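Local coordinates for thiamine-binding periplasmic protein (Escherichia coli, PDB 2QRY) that binds thiamine, thiamine phosphate and thiamine diphosphate with high affinity in the periplasm and serves the ThiBPQ ABC transporter in thiamine import, at residues A[45-48]-A[52-55]; A[106-111]-A[265-270]; A[121-126]-A[272-277]; A[276-279]-A[285-288]. One frame throughout, in Å; residues are numbered along the deposited sequence.

Contact 1: residues A[45-48]-A[52-55]; sequences KAFE and NCEL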
loop_
_atom_site.group_PDB
_atom_site.type_symbol
_atom_site.label_atom_id
_atom_site.label_comp_id
_atom_site.label_asym_id
_atom_site.label_seq_id
_atom_site.Cartn_x
_atom_site.Cartn_y
_atom_site.Cartn_z
ATOM N N LYS A 45 -13.628 -11.504 -12.401
ATOM C CA LYS A 45 -14.559 -12.567 -12.756
ATOM C C LYS A 45 -15.537 -12.883 -11.626
ATOM O O LYS A 45 -16.675 -13.277 -11.877
ATOM C CB LYS A 45 -13.806 -13.832 -13.164
ATOM C CG LYS A 45 -13.395 -14.736 -12.022
ATOM C CD LYS A 45 -12.923 -16.086 -12.563
ATOM C CE LYS A 45 -14.004 -16.746 -13.424
ATOM N NZ LYS A 45 -13.618 -18.103 -13.900
ATOM N N ALA A 46 -15.100 -12.697 -10.387
ATOM C CA ALA A 46 -15.955 -12.969 -9.239
ATOM C C ALA A 46 -17.053 -11.920 -9.106
ATOM O O ALA A 46 -18.146 -12.207 -8.611
ATOM C CB ALA A 46 -15.122 -13.018 -7.965
ATOM N N PHE A 47 -16.762 -10.698 -9.536
ATOM C CA PHE A 47 -17.748 -9.633 -9.452
ATOM C C PHE A 47 -18.691 -9.724 -10.638
ATOM O O PHE A 47 -19.903 -9.618 -10.480
ATOM C CB PHE A 47 -17.066 -8.265 -9.448
ATOM C CG PHE A 47 -18.021 -7.114 -9.333
ATOM C CD1 PHE A 47 -18.784 -6.937 -8.181
ATOM C CD2 PHE A 47 -18.161 -6.202 -10.376
ATOM C CE1 PHE A 47 -19.676 -5.863 -8.065
ATOM C CE2 PHE A 47 -19.051 -5.124 -10.272
ATOM C CZ PHE A 47 -19.810 -4.953 -9.115
ATOM N N GLU A 48 -18.126 -9.928 -11.826
ATOM C CA GLU A 48 -18.917 -10.021 -13.047
ATOM C C GLU A 48 -19.772 -11.282 -13.100
ATOM O O GLU A 48 -20.927 -11.231 -13.519
ATOM C CB GLU A 48 -18.007 -9.977 -14.280
ATOM C CG GLU A 48 -17.117 -8.750 -14.351
ATOM C CD GLU A 48 -16.322 -8.681 -15.637
ATOM O OE1 GLU A 48 -16.118 -9.737 -16.268
ATOM O OE2 GLU A 48 -15.889 -7.572 -16.010
ATOM N N ASN A 52 -24.092 -8.702 -13.029
ATOM C CA ASN A 52 -23.958 -8.446 -14.462
ATOM C C ASN A 52 -23.446 -7.047 -14.792
ATOM O O ASN A 52 -24.088 -6.043 -14.472
ATOM C CB ASN A 52 -25.301 -8.664 -15.161
ATOM C CG ASN A 52 -26.395 -7.774 -14.605
ATOM O OD1 ASN A 52 -26.816 -7.926 -13.454
ATOM N ND2 ASN A 52 -26.861 -6.830 -15.419
ATOM N N CYS A 53 -22.291 -6.997 -15.448
ATOM C CA CYS A 53 -21.661 -5.743 -15.851
ATOM C C CYS A 53 -20.234 -6.052 -16.266
ATOM O O CYS A 53 -19.761 -7.170 -16.087
ATOM C CB CYS A 53 -21.618 -4.752 -14.686
ATOM S SG CYS A 53 -20.329 -5.124 -13.476
ATOM N N GLU A 54 -19.548 -5.062 -16.819
ATOM C CA GLU A 54 -18.167 -5.264 -17.219
ATOM C C GLU A 54 -17.265 -4.455 -16.304
ATOM O O GLU A 54 -17.195 -3.230 -16.416
ATOM C CB GLU A 54 -17.939 -4.844 -18.673
ATOM C CG GLU A 54 -16.500 -5.061 -19.126
ATOM C CD GLU A 54 -16.277 -4.756 -20.597
ATOM O OE1 GLU A 54 -16.614 -3.636 -21.036
ATOM O OE2 GLU A 54 -15.755 -5.640 -21.313
ATOM N N LEU A 55 -16.596 -5.144 -15.384
ATOM C CA LEU A 55 -15.685 -4.489 -14.454
ATOM C C LEU A 55 -14.401 -4.174 -15.203
ATOM O O LEU A 55 -13.711 -5.081 -15.668
ATOM C CB LEU A 55 -15.362 -5.400 -13.271
ATOM C CG LEU A 55 -14.484 -4.756 -12.198
ATOM C CD1 LEU A 55 -15.291 -3.699 -11.459
ATOM C CD2 LEU A 55 -13.987 -5.816 -11.236
#

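Contact 2: residues A[106-111]-A[265-270]; sequences ADAVNV and FLQFMV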
loop_
_atom_site.group_PDB
_atom_site.type_symbol
_atom_site.label_atom_id
_atom_site.label_comp_id
_atom_site.label_asym_id
_atom_site.label_seq_id
_atom_site.Cartn_x
_atom_site.Cartn_y
_atom_site.Cartn_z
ATOM N N ALA A 106 -20.399 -0.590 8.055
ATOM C CA ALA A 106 -19.120 -0.671 8.756
ATOM C C ALA A 106 -18.828 -2.058 9.338
ATOM O O ALA A 106 -17.693 -2.539 9.273
ATOM C CB ALA A 106 -19.074 0.383 9.861
ATOM N N ASP A 107 -19.851 -2.695 9.903
ATOM C CA ASP A 107 -19.709 -4.019 10.510
ATOM C C ASP A 107 -19.148 -5.066 9.552
ATOM O O ASP A 107 -18.809 -6.180 9.963
ATOM C CB ASP A 107 -21.063 -4.492 11.045
ATOM C CG ASP A 107 -22.128 -4.560 9.962
ATOM O OD1 ASP A 107 -22.046 -5.449 9.087
ATOM O OD2 ASP A 107 -23.046 -3.713 9.982
ATOM N N ALA A 108 -19.047 -4.709 8.276
ATOM C CA ALA A 108 -18.530 -5.633 7.272
ATOM C C ALA A 108 -17.001 -5.641 7.228
ATOM O O ALA A 108 -16.398 -6.444 6.513
ATOM C CB ALA A 108 -19.090 -5.267 5.898
ATOM N N VAL A 109 -16.382 -4.761 8.012
ATOM C CA VAL A 109 -14.929 -4.632 8.040
ATOM C C VAL A 109 -14.288 -4.813 9.419
ATOM O O VAL A 109 -14.834 -4.377 10.430
ATOM C CB VAL A 109 -14.520 -3.255 7.463
ATOM C CG1 VAL A 109 -13.133 -2.870 7.928
ATOM C CG2 VAL A 109 -14.573 -3.308 5.950
ATOM N N ASN A 110 -13.118 -5.453 9.437
ATOM C CA ASN A 110 -12.366 -5.706 10.664
ATOM C C ASN A 110 -10.892 -5.360 10.441
ATOM O O ASN A 110 -10.144 -6.119 9.822
ATOM C CB ASN A 110 -12.518 -7.172 11.072
ATOM C CG ASN A 110 -11.741 -7.509 12.322
ATOM O OD1 ASN A 110 -11.671 -6.707 13.253
ATOM N ND2 ASN A 110 -11.161 -8.705 12.359
ATOM N N VAL A 111 -10.481 -4.211 10.967
ATOM C CA VAL A 111 -9.120 -3.717 10.794
ATOM C C VAL A 111 -8.461 -3.265 12.096
ATOM O O VAL A 111 -9.134 -2.795 13.007
ATOM C CB VAL A 111 -9.126 -2.517 9.802
ATOM C CG1 VAL A 111 -7.790 -1.810 9.804
ATOM C CG2 VAL A 111 -9.460 -3.002 8.412
ATOM N N PHE A 265 -20.082 -2.687 -5.878
ATOM C CA PHE A 265 -18.702 -3.140 -5.965
ATOM C C PHE A 265 -17.996 -2.927 -4.633
ATOM O O PHE A 265 -17.192 -3.756 -4.212
ATOM C CB PHE A 265 -17.953 -2.399 -7.071
ATOM C CG PHE A 265 -16.496 -2.749 -7.139
ATOM C CD1 PHE A 265 -15.556 -2.005 -6.433
ATOM C CD2 PHE A 265 -16.072 -3.857 -7.860
ATOM C CE1 PHE A 265 -14.219 -2.365 -6.445
ATOM C CE2 PHE A 265 -14.737 -4.227 -7.878
ATOM C CZ PHE A 265 -13.808 -3.479 -7.168
ATOM N N LEU A 266 -18.302 -1.818 -3.969
ATOM C CA LEU A 266 -17.693 -1.509 -2.681
ATOM C C LEU A 266 -18.151 -2.478 -1.587
ATOM O O LEU A 266 -17.361 -2.863 -0.727
ATOM C CB LEU A 266 -18.010 -0.065 -2.276
ATOM C CG LEU A 266 -17.367 1.020 -3.156
ATOM C CD1 LEU A 266 -17.828 2.400 -2.710
ATOM C CD2 LEU A 266 -15.845 0.917 -3.082
ATOM N N GLN A 267 -19.421 -2.875 -1.625
ATOM C CA GLN A 267 -19.953 -3.804 -0.630
ATOM C C GLN A 267 -19.371 -5.187 -0.883
ATOM O O GLN A 267 -18.955 -5.879 0.041
ATOM C CB GLN A 267 -21.481 -3.871 -0.719
ATOM C CG GLN A 267 -22.146 -4.749 0.345
ATOM C CD GLN A 267 -22.038 -4.167 1.747
ATOM O OE1 GLN A 267 -22.478 -3.043 2.006
ATOM N NE2 GLN A 267 -21.455 -4.937 2.664
ATOM N N PHE A 268 -19.352 -5.574 -2.152
ATOM C CA PHE A 268 -18.828 -6.865 -2.570
ATOM C C PHE A 268 -17.339 -6.971 -2.266
ATOM O O PHE A 268 -16.787 -8.064 -2.126
ATOM C CB PHE A 268 -19.094 -7.046 -4.069
ATOM C CG PHE A 268 -18.181 -8.024 -4.740
ATOM C CD1 PHE A 268 -16.991 -7.593 -5.323
ATOM C CD2 PHE A 268 -18.499 -9.376 -4.784
ATOM C CE1 PHE A 268 -16.131 -8.499 -5.942
ATOM C CE2 PHE A 268 -17.646 -10.292 -5.400
ATOM C CZ PHE A 268 -16.461 -9.853 -5.980
HETATM N N MSE A 269 -16.697 -5.819 -2.152
HETATM C CA MSE A 269 -15.274 -5.761 -1.877
HETATM C C MSE A 269 -14.946 -6.288 -0.480
HETATM O O MSE A 269 -14.001 -7.056 -0.309
HETATM C CB MSE A 269 -14.792 -4.322 -2.037
HETATM C CG MSE A 269 -13.297 -4.154 -2.016
HETATM SE SE MSE A 269 -12.832 -2.353 -2.512
HETATM C CE MSE A 269 -13.367 -1.438 -0.893
ATOM N N VAL A 270 -15.727 -5.880 0.515
ATOM C CA VAL A 270 -15.500 -6.332 1.880
ATOM C C VAL A 270 -16.115 -7.707 2.136
ATOM O O VAL A 270 -16.225 -8.141 3.287
ATOM C CB VAL A 270 -16.086 -5.343 2.898
ATOM C CG1 VAL A 270 -15.439 -3.991 2.729
ATOM C CG2 VAL A 270 -17.590 -5.244 2.719
#

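Contact 3: residues A[121-126]-A[272-277]; sequences VPFDYG and PAFQNA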
loop_
_atom_site.group_PDB
_atom_site.type_symbol
_atom_site.label_atom_id
_atom_site.label_comp_id
_atom_site.label_asym_id
_atom_site.label_seq_id
_atom_site.Cartn_x
_atom_site.Cartn_y
_atom_site.Cartn_z
ATOM N N VAL A 121 -13.726 2.659 2.045
ATOM C CA VAL A 121 -13.866 1.290 2.520
ATOM C C VAL A 121 -12.556 0.502 2.427
ATOM O O VAL A 121 -11.957 0.389 1.357
ATOM C CB VAL A 121 -14.936 0.535 1.695
ATOM C CG1 VAL A 121 -15.220 -0.820 2.321
ATOM C CG2 VAL A 121 -16.203 1.364 1.599
ATOM N N PRO A 122 -12.096 -0.056 3.555
ATOM C CA PRO A 122 -10.852 -0.829 3.536
ATOM C C PRO A 122 -11.058 -2.164 2.833
ATOM O O PRO A 122 -12.159 -2.715 2.852
ATOM C CB PRO A 122 -10.544 -1.035 5.018
ATOM C CG PRO A 122 -11.208 0.107 5.680
ATOM C CD PRO A 122 -12.516 0.224 4.937
ATOM N N PHE A 123 -10.001 -2.680 2.210
ATOM C CA PHE A 123 -10.080 -3.976 1.554
ATOM C C PHE A 123 -8.917 -4.875 1.976
ATOM O O PHE A 123 -8.937 -6.080 1.729
ATOM C CB PHE A 123 -10.186 -3.829 0.023
ATOM C CG PHE A 123 -8.979 -3.222 -0.648
ATOM C CD1 PHE A 123 -7.858 -3.996 -0.932
ATOM C CD2 PHE A 123 -9.004 -1.898 -1.082
ATOM C CE1 PHE A 123 -6.792 -3.465 -1.646
ATOM C CE2 PHE A 123 -7.942 -1.359 -1.797
ATOM C CZ PHE A 123 -6.837 -2.141 -2.080
ATOM N N ASP A 124 -7.913 -4.285 2.622
ATOM C CA ASP A 124 -6.773 -5.033 3.158
ATOM C C ASP A 124 -5.826 -4.134 3.948
ATOM O O ASP A 124 -5.944 -2.911 3.909
ATOM C CB ASP A 124 -5.997 -5.805 2.068
ATOM C CG ASP A 124 -5.243 -4.907 1.099
ATOM O OD1 ASP A 124 -4.814 -3.791 1.478
ATOM O OD2 ASP A 124 -5.056 -5.344 -0.057
ATOM N N TYR A 125 -4.913 -4.742 4.696
ATOM C CA TYR A 125 -3.965 -3.961 5.482
ATOM C C TYR A 125 -2.636 -4.688 5.620
ATOM O O TYR A 125 -2.543 -5.885 5.366
ATOM C CB TYR A 125 -4.548 -3.642 6.868
ATOM C CG TYR A 125 -4.655 -4.829 7.808
ATOM C CD1 TYR A 125 -3.630 -5.123 8.709
ATOM C CD2 TYR A 125 -5.779 -5.656 7.795
ATOM C CE1 TYR A 125 -3.720 -6.208 9.577
ATOM C CE2 TYR A 125 -5.881 -6.749 8.660
ATOM C CZ TYR A 125 -4.847 -7.017 9.549
ATOM O OH TYR A 125 -4.943 -8.083 10.417
ATOM N N GLY A 126 -1.606 -3.948 6.006
ATOM C CA GLY A 126 -0.297 -4.548 6.160
ATOM C C GLY A 126 0.664 -3.628 6.879
ATOM O O GLY A 126 0.274 -2.578 7.397
ATOM N N PRO A 272 -16.415 -12.062 1.180
ATOM C CA PRO A 272 -15.539 -13.211 0.936
ATOM C C PRO A 272 -15.086 -13.424 -0.506
ATOM O O PRO A 272 -13.921 -13.736 -0.751
ATOM C CB PRO A 272 -16.365 -14.386 1.455
ATOM C CG PRO A 272 -17.123 -13.771 2.589
ATOM C CD PRO A 272 -17.586 -12.467 1.979
ATOM N N ALA A 273 -15.995 -13.273 -1.460
ATOM C CA ALA A 273 -15.638 -13.476 -2.864
ATOM C C ALA A 273 -14.445 -12.601 -3.253
ATOM O O ALA A 273 -13.634 -12.969 -4.107
ATOM C CB ALA A 273 -16.832 -13.164 -3.756
ATOM N N PHE A 274 -14.346 -11.443 -2.608
ATOM C CA PHE A 274 -13.266 -10.492 -2.861
ATOM C C PHE A 274 -12.080 -10.845 -1.970
ATOM O O PHE A 274 -11.022 -11.260 -2.444
ATOM C CB PHE A 274 -13.745 -9.070 -2.531
ATOM C CG PHE A 274 -12.801 -7.985 -2.970
ATOM C CD1 PHE A 274 -12.909 -7.422 -4.239
ATOM C CD2 PHE A 274 -11.802 -7.525 -2.116
ATOM C CE1 PHE A 274 -12.035 -6.410 -4.652
ATOM C CE2 PHE A 274 -10.926 -6.518 -2.517
ATOM C CZ PHE A 274 -11.044 -5.958 -3.793
ATOM N N GLN A 275 -12.293 -10.675 -0.669
ATOM C CA GLN A 275 -11.299 -10.939 0.363
ATOM C C GLN A 275 -10.514 -12.233 0.187
ATOM O O GLN A 275 -9.323 -12.281 0.470
ATOM C CB GLN A 275 -11.990 -10.941 1.721
ATOM C CG GLN A 275 -12.582 -9.595 2.092
ATOM C CD GLN A 275 -11.514 -8.529 2.254
ATOM O OE1 GLN A 275 -11.421 -7.591 1.458
ATOM N NE2 GLN A 275 -10.696 -8.675 3.285
ATOM N N ASN A 276 -11.189 -13.277 -0.276
ATOM C CA ASN A 276 -10.560 -14.572 -0.490
ATOM C C ASN A 276 -9.429 -14.516 -1.508
ATOM O O ASN A 276 -8.599 -15.428 -1.566
ATOM C CB ASN A 276 -11.605 -15.598 -0.952
ATOM C CG ASN A 276 -12.209 -16.377 0.196
ATOM O OD1 ASN A 276 -11.503 -17.075 0.919
ATOM N ND2 ASN A 276 -13.521 -16.265 0.369
ATOM N N ALA A 277 -9.392 -13.462 -2.318
ATOM C CA ALA A 277 -8.340 -13.342 -3.326
ATOM C C ALA A 277 -7.223 -12.402 -2.889
ATOM O O ALA A 277 -6.193 -12.304 -3.556
ATOM C CB ALA A 277 -8.932 -12.878 -4.652
#

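Contact 4: residues A[276-279]-A[285-288]; sequences NAIP and YPVA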
loop_
_atom_site.group_PDB
_atom_site.type_symbol
_atom_site.label_atom_id
_atom_site.label_comp_id
_atom_site.label_asym_id
_atom_site.label_seq_id
_atom_site.Cartn_x
_atom_site.Cartn_y
_atom_site.Cartn_z
ATOM N N ASN A 276 -11.189 -13.277 -0.276
ATOM C CA ASN A 276 -10.560 -14.572 -0.490
ATOM C C ASN A 276 -9.429 -14.516 -1.508
ATOM O O ASN A 276 -8.599 -15.428 -1.566
ATOM C CB ASN A 276 -11.605 -15.598 -0.952
ATOM C CG ASN A 276 -12.209 -16.377 0.196
ATOM O OD1 ASN A 276 -11.503 -17.075 0.919
ATOM N ND2 ASN A 276 -13.521 -16.265 0.369
ATOM N N ALA A 277 -9.392 -13.462 -2.318
ATOM C CA ALA A 277 -8.340 -13.342 -3.326
ATOM C C ALA A 277 -7.223 -12.402 -2.889
ATOM O O ALA A 277 -6.193 -12.304 -3.556
ATOM C CB ALA A 277 -8.932 -12.878 -4.652
ATOM N N ILE A 278 -7.423 -11.719 -1.765
ATOM C CA ILE A 278 -6.420 -10.791 -1.259
ATOM C C ILE A 278 -5.148 -11.467 -0.749
ATOM O O ILE A 278 -4.044 -11.084 -1.139
ATOM C CB ILE A 278 -6.991 -9.895 -0.129
ATOM C CG1 ILE A 278 -7.844 -8.771 -0.732
ATOM C CG2 ILE A 278 -5.853 -9.291 0.693
ATOM C CD1 ILE A 278 -7.064 -7.826 -1.642
ATOM N N PRO A 279 -5.282 -12.482 0.125
ATOM C CA PRO A 279 -4.093 -13.155 0.648
ATOM C C PRO A 279 -3.055 -13.540 -0.400
ATOM O O PRO A 279 -1.900 -13.142 -0.296
ATOM C CB PRO A 279 -4.677 -14.369 1.364
ATOM C CG PRO A 279 -5.968 -13.846 1.883
ATOM C CD PRO A 279 -6.502 -13.099 0.676
ATOM N N TYR A 285 -3.002 -8.587 4.545
ATOM C CA TYR A 285 -3.984 -9.199 5.439
ATOM C C TYR A 285 -5.381 -8.718 5.048
ATOM O O TYR A 285 -5.610 -7.519 4.882
ATOM C CB TYR A 285 -3.695 -8.830 6.898
ATOM C CG TYR A 285 -2.400 -9.403 7.421
ATOM C CD1 TYR A 285 -2.267 -10.770 7.666
ATOM C CD2 TYR A 285 -1.297 -8.583 7.651
ATOM C CE1 TYR A 285 -1.067 -11.307 8.126
ATOM C CE2 TYR A 285 -0.091 -9.108 8.113
ATOM C CZ TYR A 285 0.015 -10.471 8.346
ATOM O OH TYR A 285 1.205 -10.991 8.789
ATOM N N PRO A 286 -6.332 -9.652 4.888
ATOM C CA PRO A 286 -7.710 -9.323 4.515
ATOM C C PRO A 286 -8.415 -8.491 5.576
ATOM O O PRO A 286 -8.011 -8.460 6.743
ATOM C CB PRO A 286 -8.363 -10.693 4.346
ATOM C CG PRO A 286 -7.223 -11.579 3.996
ATOM C CD PRO A 286 -6.149 -11.111 4.938
ATOM N N VAL A 287 -9.480 -7.824 5.159
ATOM C CA VAL A 287 -10.253 -6.985 6.051
ATOM C C VAL A 287 -11.420 -7.787 6.641
ATOM O O VAL A 287 -12.008 -7.398 7.650
ATOM C CB VAL A 287 -10.757 -5.736 5.297
ATOM C CG1 VAL A 287 -11.854 -6.108 4.333
ATOM C CG2 VAL A 287 -11.205 -4.704 6.270
ATOM N N ALA A 288 -11.740 -8.910 6.003
ATOM C CA ALA A 288 -12.801 -9.799 6.473
ATOM C C ALA A 288 -12.113 -11.042 7.024
ATOM O O ALA A 288 -11.038 -11.417 6.555
ATOM C CB ALA A 288 -13.725 -10.180 5.329
#

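Contact 1: residues A[45-48]-A[52-55]
The closing half of a beta-alpha-beta crossover brings Phe47 and Glu48, at the end of helix 40-48, against Cys53 and Leu55, where strand 54-59 begins; strands 24-29 and 54-59 run parallel, the evidence for the motif. The one hydrogen bond across the turn is made by Glu48, whose chain, extended beyond CG (chi2 -175°), carries OE2 to within 2.6 Å of Leu55 N. The carboxylate uses its anti lone pair, and the N-H...O angle of 135° shows that this short bond is bent. OE2 also forms a salt bridge with Lys44, whose NZ is bonded to Leu55 O as well, so lysine and carboxylate together occupy both polar backbone atoms of Leu55. The like charge of Glu54, its OE2 5.6 Å from Glu48 OE2, is probably offset in part by that lysine. With an alanine at Glu48, the Leu55 N-H would probably lose its acceptor here and Lys44 this salt-bridge partner. Glu48 CG meanwhile approaches Cys53 O, at 3.5 Å. Beside these polar groups is an apolar set. Leu55 crosses Phe47 at about a right angle, with Leu55 CD1 4.0 Å from Phe47 CD2. Cys53 SG makes a sulfur-aromatic contact, standing 4.6 Å from the Phe47 ring centroid in an oblique approach, with its closest ring atom, Phe47 CE2, at 3.4 Å.

Contact 2: residues A[106-111]-A[265-270]
Gln267 and Val270, on the last turn of helix 259-269 and just past it, meet Ala108 and Val109 of a loop that includes a 3-10 turn, 106-108; the contact is a helix-end-to-loop packing in the solute-binding-protein fold. Along the helix, Phe265 and Leu266 face other partners, Leu266 lying on Ala250 of strand 243-252. Gln267 comes next: its chain bends at chi2 (69°), which swings the amide round until NE2 is 4.0 Å from Ala108 CB, a van der Waals approach without a hydrogen bond. Phe268 turns to helix 40-48, where its ring meets that of Phe47. Selenomethionine Met269 reaches strand 121-133, touching Val121 and Phe123. Val270 is the first residue to leave helical backbone angles, and it makes the closest contacts of the segment. Its two methyls divide the work. CG2 sits between the backbone N and the carbonyl carbon (chi1 -60° places CG1 beside N) and comes to 3.5 Å from Ala108 CB, whose methyl points toward 265-270. The other branch meets Val109, the two side chains crossing at about a right angle, and here the packing is tighter than usual van der Waals contact: Val270 CG1 is 3.4 Å from Val109 CG2.

Contact 3: residues A[121-126]-A[272-277]
Phe123 holds its ring in the crowded position between backbone N and carbonyl carbon (chi1 65°), while Phe274 sends its ring out anti to N (chi1 -170°), and the two side chains meet between strand 121-133 and helix 272-275. The touch is narrow: Phe274 CE2 lies 3.8 Å from Phe123 CB, with the approach oblique. The bent chain of Gln275 brings its terminal amide up to the Phe123 carbonyl, though which amide atom lies nearest Phe123 O is doubtful. With an alanine in place of Gln275, the Phe123 carbonyl would probably lose this polar neighbour, and a gap would be likely to open between helix and strand. Within the helical segment, Pro272 O accepts both Asn276 N and Asn276 ND2, from opposite faces of its plane. On the strand, Phe123 and Asp124 both bond through their backbones to Glu248, and the Phe123 psi of -13° departs from the extended form, consistent with a classic beta bulge. The Phe123 side chain is about 7 Å from the bound thiamin phosphate. Strand 121-133 pairs with 243-252 on one side of the fold and with 214-218 toward the other, consistent with an interdomain crossing of type 2 periplasmic binding proteins.

Contact 4: residues A[276-279]-A[285-288]
Pro279 and Pro286 meet corner to corner, and Ile278 packs beside them; no hydrogen bond joins the two segments, so the contact is purely apolar. Both proline rings have the C-gamma exo pucker and cross at about a right angle. The CG atoms of Pro279 and Pro286 are 3.3 Å apart, closer than usual for carbons, and Pro286 CG is also 3.7 Å from Pro279 CD. As closed rings, the two prolines cannot turn away from this contact by a side-chain rotation.

Ile278 divides its branches between two partners. Its chi1 of -78° leaves CG2 roughly anti to the backbone N and facing Pro286, where it lies 4.2 Å from Pro286 CG. The same methyl, Ile278 CG2, is 4.4 Å from the carbonyl carbon C of Tyr285, so it spans the Tyr285-Pro286 peptide link. The other branch, bent by a chi2 of -62°, leads away from the proline, and the Ile278 side chain touches Phe123 of strand 121-133.

Tyr285 contributes mainly backbone here. Its CB points away from 276-279; its ring meets that of Tyr125 with the planes about 30° apart and makes a cation-pi contact with Lys301, and its side chain comes to about 3 Å from that of Thr220, which binds thiamine.

The contact thus joins the weakly bonded helix 278-281 to the short, weakly bonded strand 285-286, which pairs antiparallel with strand 121-133; helix 272-275 borders it through Gln275, which touches Pro286 and Val287.

In the fold
Contacts 3 and 4 are buried, their centres 4 Å apart, and share Asn276 and Ala277; both reach strand 121-133, contact 4 through its neighbour 285-286, on the thiamin phosphate side of the fold. Contacts 1 and 2 are partly buried and lie away from the annotated sites. Contact 2 bridges the two zones: its helix 259-269 packs on helix 40-48 of contact 1, where Phe47 CE1 is 3.6 Å from Phe265 CA, and is followed in the chain by helix 272-275 of contact 3. Chemistry follows place: contact 1 alone has a clear hydrogen bond across its segments, backed by charge, contacts 2 and 4 are essentially apolar, and contact 3 sets aromatic packing beside an amide.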